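Local coordinates for uncharacterized protein MTH_862 (Methanothermobacter thermautotrophicus, PDB 2R47), which is of unknown function, being an uncharacterised archaeal protein of the DUF2124 family that assembles as a pair of subunits, at residues N59-F62 against S63-R66; S101-E104 against D105-L109. All coordinates share one frame; numbering follows the deposited sequence. Where two conformers were deposited one is given.

Contact 1. Residues N59-F62 against S63-R66; sequences NTDF and SKAR
Asp61 reaches over the start of a tight turn to meet Ser63 and Lys64. Its CG lies anti to the backbone N (chi1 -166°) and beside the carbonyl carbon, on the side of the residues that follow. From CB the chain runs to CG, which rests 3.6 Å from Ser63 OG. OD1 then takes the main bond, from Ser63 OG at 2.7 Å. The hydroxyl comes from the syn side, 27° out of the carboxylate plane. Ser63 N gives OD1 a second, weak bond of 3.3 Å. Water 1 bridges the same two atoms, donating to OD1 and accepting from Ser63 N. In one of its two conformers, Lys64 has CG 3.4 Å from OD2. An alanine in place of Asp61 is likely to leave Ser63 OG without this acceptor and the turn less firmly fixed at its start. Two backbone bonds close the turn: Lys64 N to Asp61 O at 3.0 Å and Ala65 N to Phe62 O, also 3.0 Å. The result is a single turn of 3-10 helix. Asp61 OD1 reaches forward to Ser63 N in a weak Asx-turn bond ahead of it, within the loop joining antiparallel strands 53-58 and 66-71.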
# COMPACT_ATOMS: atom_id res chain seq x y z
N ASN A 59 0.18 13.87 -7.99
CA ASN A 59 0.77 14.08 -9.31
C ASN A 59 1.99 14.97 -9.17
O ASN A 59 2.90 14.61 -8.48
CB ASN A 59 -0.29 14.62 -10.29
CG ASN A 59 -1.39 13.60 -10.53
OD1 ASN A 59 -1.12 12.46 -10.90
ND2 ASN A 59 -2.61 13.97 -10.22
N THR A 60 2.04 16.13 -9.85
CA THR A 60 3.19 17.02 -9.62
C THR A 60 2.70 18.37 -9.05
O THR A 60 3.34 19.39 -9.23
CB THR A 60 4.03 17.22 -10.91
OG1 THR A 60 3.19 17.76 -11.94
CG2 THR A 60 4.62 15.89 -11.40
N ASP A 61 1.57 18.35 -8.37
CA ASP A 61 0.98 19.57 -7.84
C ASP A 61 1.32 19.80 -6.38
O ASP A 61 0.53 19.49 -5.50
CB ASP A 61 -0.53 19.56 -8.02
CG ASP A 61 -1.15 20.93 -7.81
OD1 ASP A 61 -0.43 21.89 -7.43
OD2 ASP A 61 -2.36 21.04 -8.06
N PHE A 62 2.46 20.45 -6.16
CA PHE A 62 2.96 20.77 -4.83
C PHE A 62 1.98 21.61 -4.01
O PHE A 62 1.85 21.44 -2.80
CB PHE A 62 4.28 21.49 -5.05
CG PHE A 62 5.04 21.80 -3.83
CD1 PHE A 62 5.23 20.84 -2.83
CD2 PHE A 62 5.65 23.06 -3.70
CE1 PHE A 62 6.00 21.12 -1.70
CE2 PHE A 62 6.43 23.36 -2.56
CZ PHE A 62 6.57 22.40 -1.55
N SER A 63 1.28 22.54 -4.67
CA SER A 63 0.30 23.39 -3.99
C SER A 63 -0.85 22.61 -3.35
O SER A 63 -1.46 23.13 -2.40
CB SER A 63 -0.24 24.48 -4.95
OG SER A 63 -1.20 23.93 -5.86
N LYS A 64 -1.11 21.39 -3.84
CA LYS A 64 -2.16 20.53 -3.28
C LYS A 64 -1.61 19.48 -2.29
O LYS A 64 -2.35 18.59 -1.83
CB LYS A 64 -2.97 19.83 -4.40
CG LYS A 64 -4.02 20.74 -5.12
CD LYS A 64 -5.22 21.11 -4.22
CE LYS A 64 -6.16 19.93 -3.93
NZ LYS A 64 -6.78 19.98 -2.55
N ALA A 65 -0.33 19.60 -1.91
CA ALA A 65 0.26 18.63 -0.98
C ALA A 65 -0.47 18.67 0.36
O ALA A 65 -0.91 19.74 0.80
CB ALA A 65 1.74 18.89 -0.81
N ARG A 66 -0.62 17.49 0.98
CA ARG A 66 -1.27 17.38 2.28
C ARG A 66 -0.39 16.62 3.26
O ARG A 66 0.38 15.69 2.87
CB ARG A 66 -2.65 16.67 2.17
CG ARG A 66 -3.70 17.57 1.51
CD ARG A 66 -5.09 17.01 1.65
NE ARG A 66 -6.08 17.99 1.19
CZ ARG A 66 -6.79 18.81 1.96
NH1 ARG A 66 -6.67 18.79 3.29
NH2 ARG A 66 -7.65 19.65 1.38
O HOH W 1 1.82 23.68 -7.46

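Contact 2. Residues S101-E104 against D105-L109; sequences SDIE and DVKKL
Asp102 turns its CG between the backbone N and the carbonyl carbon (chi1 81°), and this turns the carboxylate forward to Asp105 N. The amide meets OD1 at 3.0 Å, nearly along the C-O axis. The two carboxylates come close. Their planes are 27° apart, and Asp102 OD1 lies 3.0 Å from Asp105 OD2. Two acceptors this near would probably raise the proton affinity of one of them, though the amides of the helix start should ease the cost. Further on, Glu104 bends at chi2 (-58°) and its chain crosses that of Lys107. In one of the two conformers of Glu104, Lys107 NZ forms a salt bridge with Glu104 OE2 at 2.8 Å. Ile103 CG1 rests 4.0 Å from Lys107 CE. Before the helix, Ser101 CB packs on Val106 CG2 at 3.8 Å. Val106 N bonds to Asp102 O at 3.0 Å. Asp102 is thus the N-cap of helix 103-113, bonded through OD1 to Asp105 N. No full capping box is formed: Asp102 N gives its bond to water 2, whose further leg to Asp105 OD2 is so short as to be doubtful.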
# COMPACT_ATOMS: atom_id res chain seq x y z
N SER A 101 3.18 11.86 -15.17
CA SER A 101 3.28 13.31 -15.43
C SER A 101 4.33 13.53 -16.48
O SER A 101 5.22 12.70 -16.61
CB SER A 101 3.66 14.03 -14.14
OG SER A 101 2.74 13.72 -13.13
N ASP A 102 4.27 14.63 -17.23
CA ASP A 102 5.34 14.80 -18.20
C ASP A 102 6.67 15.17 -17.50
O ASP A 102 6.66 15.72 -16.40
CB ASP A 102 4.94 15.61 -19.45
CG ASP A 102 4.95 17.10 -19.25
OD1 ASP A 102 5.41 17.59 -18.20
OD2 ASP A 102 4.51 17.81 -20.19
N ILE A 103 7.79 14.81 -18.12
CA ILE A 103 9.09 14.94 -17.48
C ILE A 103 9.38 16.38 -17.06
O ILE A 103 10.00 16.61 -16.03
CB ILE A 103 10.25 14.37 -18.35
CG1 ILE A 103 11.50 14.10 -17.50
CG2 ILE A 103 10.55 15.27 -19.58
CD1 ILE A 103 11.35 12.96 -16.49
N GLU A 104 8.93 17.35 -17.86
CA GLU A 104 9.19 18.73 -17.47
C GLU A 104 8.38 19.16 -16.25
O GLU A 104 8.90 19.96 -15.46
CB GLU A 104 9.06 19.71 -18.64
CG GLU A 104 10.15 19.55 -19.72
CD GLU A 104 11.60 19.70 -19.23
OE1 GLU A 104 11.88 20.60 -18.40
OE2 GLU A 104 12.46 18.91 -19.69
N ASP A 105 7.17 18.63 -16.05
CA ASP A 105 6.38 18.93 -14.85
C ASP A 105 7.02 18.28 -13.64
O ASP A 105 6.98 18.82 -12.52
CB ASP A 105 4.92 18.48 -14.97
CG ASP A 105 4.10 19.34 -15.94
OD1 ASP A 105 4.32 20.56 -16.06
OD2 ASP A 105 3.22 18.76 -16.60
N VAL A 106 7.59 17.09 -13.87
CA VAL A 106 8.36 16.39 -12.82
C VAL A 106 9.61 17.17 -12.42
O VAL A 106 9.89 17.33 -11.24
CB VAL A 106 8.70 14.92 -13.20
CG1 VAL A 106 9.64 14.31 -12.18
CG2 VAL A 106 7.40 14.06 -13.30
N LYS A 107 10.36 17.67 -13.39
CA LYS A 107 11.55 18.45 -13.06
C LYS A 107 11.20 19.75 -12.35
O LYS A 107 11.98 20.23 -11.52
CB LYS A 107 12.37 18.74 -14.31
CG LYS A 107 12.99 17.55 -14.95
CD LYS A 107 13.61 18.07 -16.26
CE LYS A 107 14.27 17.02 -17.05
NZ LYS A 107 14.61 17.59 -18.40
N LYS A 108 10.05 20.33 -12.70
CA LYS A 108 9.61 21.56 -12.02
C LYS A 108 9.25 21.22 -10.57
O LYS A 108 9.50 22.01 -9.67
CB LYS A 108 8.39 22.17 -12.71
CG LYS A 108 7.90 23.44 -12.01
CD LYS A 108 8.82 24.62 -12.32
CE LYS A 108 8.37 25.90 -11.60
NZ LYS A 108 6.88 25.98 -11.47
N LEU A 109 8.62 20.08 -10.36
CA LEU A 109 8.33 19.61 -8.99
C LEU A 109 9.60 19.48 -8.18
O LEU A 109 9.64 19.88 -7.02
CB LEU A 109 7.61 18.26 -9.00
CG LEU A 109 7.34 17.71 -7.60
CD1 LEU A 109 6.36 18.62 -6.79
CD2 LEU A 109 6.84 16.27 -7.66
O HOH W 2 2.27 16.51 -16.32

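Contact 1 comes first along the chain and contact 2 follows in series, with centres about 12 Å apart. The first sits in the loop between strands 53-58 and 66-71. The second starts helix 103-113, which follows strand 88-91 of the same mixed sheet. They touch directly. Thr60 CG2 packs on Val106 CG2 at 3.8 Å, and Phe62 CB lies 3.9 Å from Leu109 CD1. The loop therefore lies against the first turns of the helix. Val106 and Leu109 also rest on strand 88-91, tying the helix to the sheet. Beyond this shared surface, Lys64 O accepts a hydrogen bond from Tyr73 of the second subunit, so contact 1 also reaches the dimer interface.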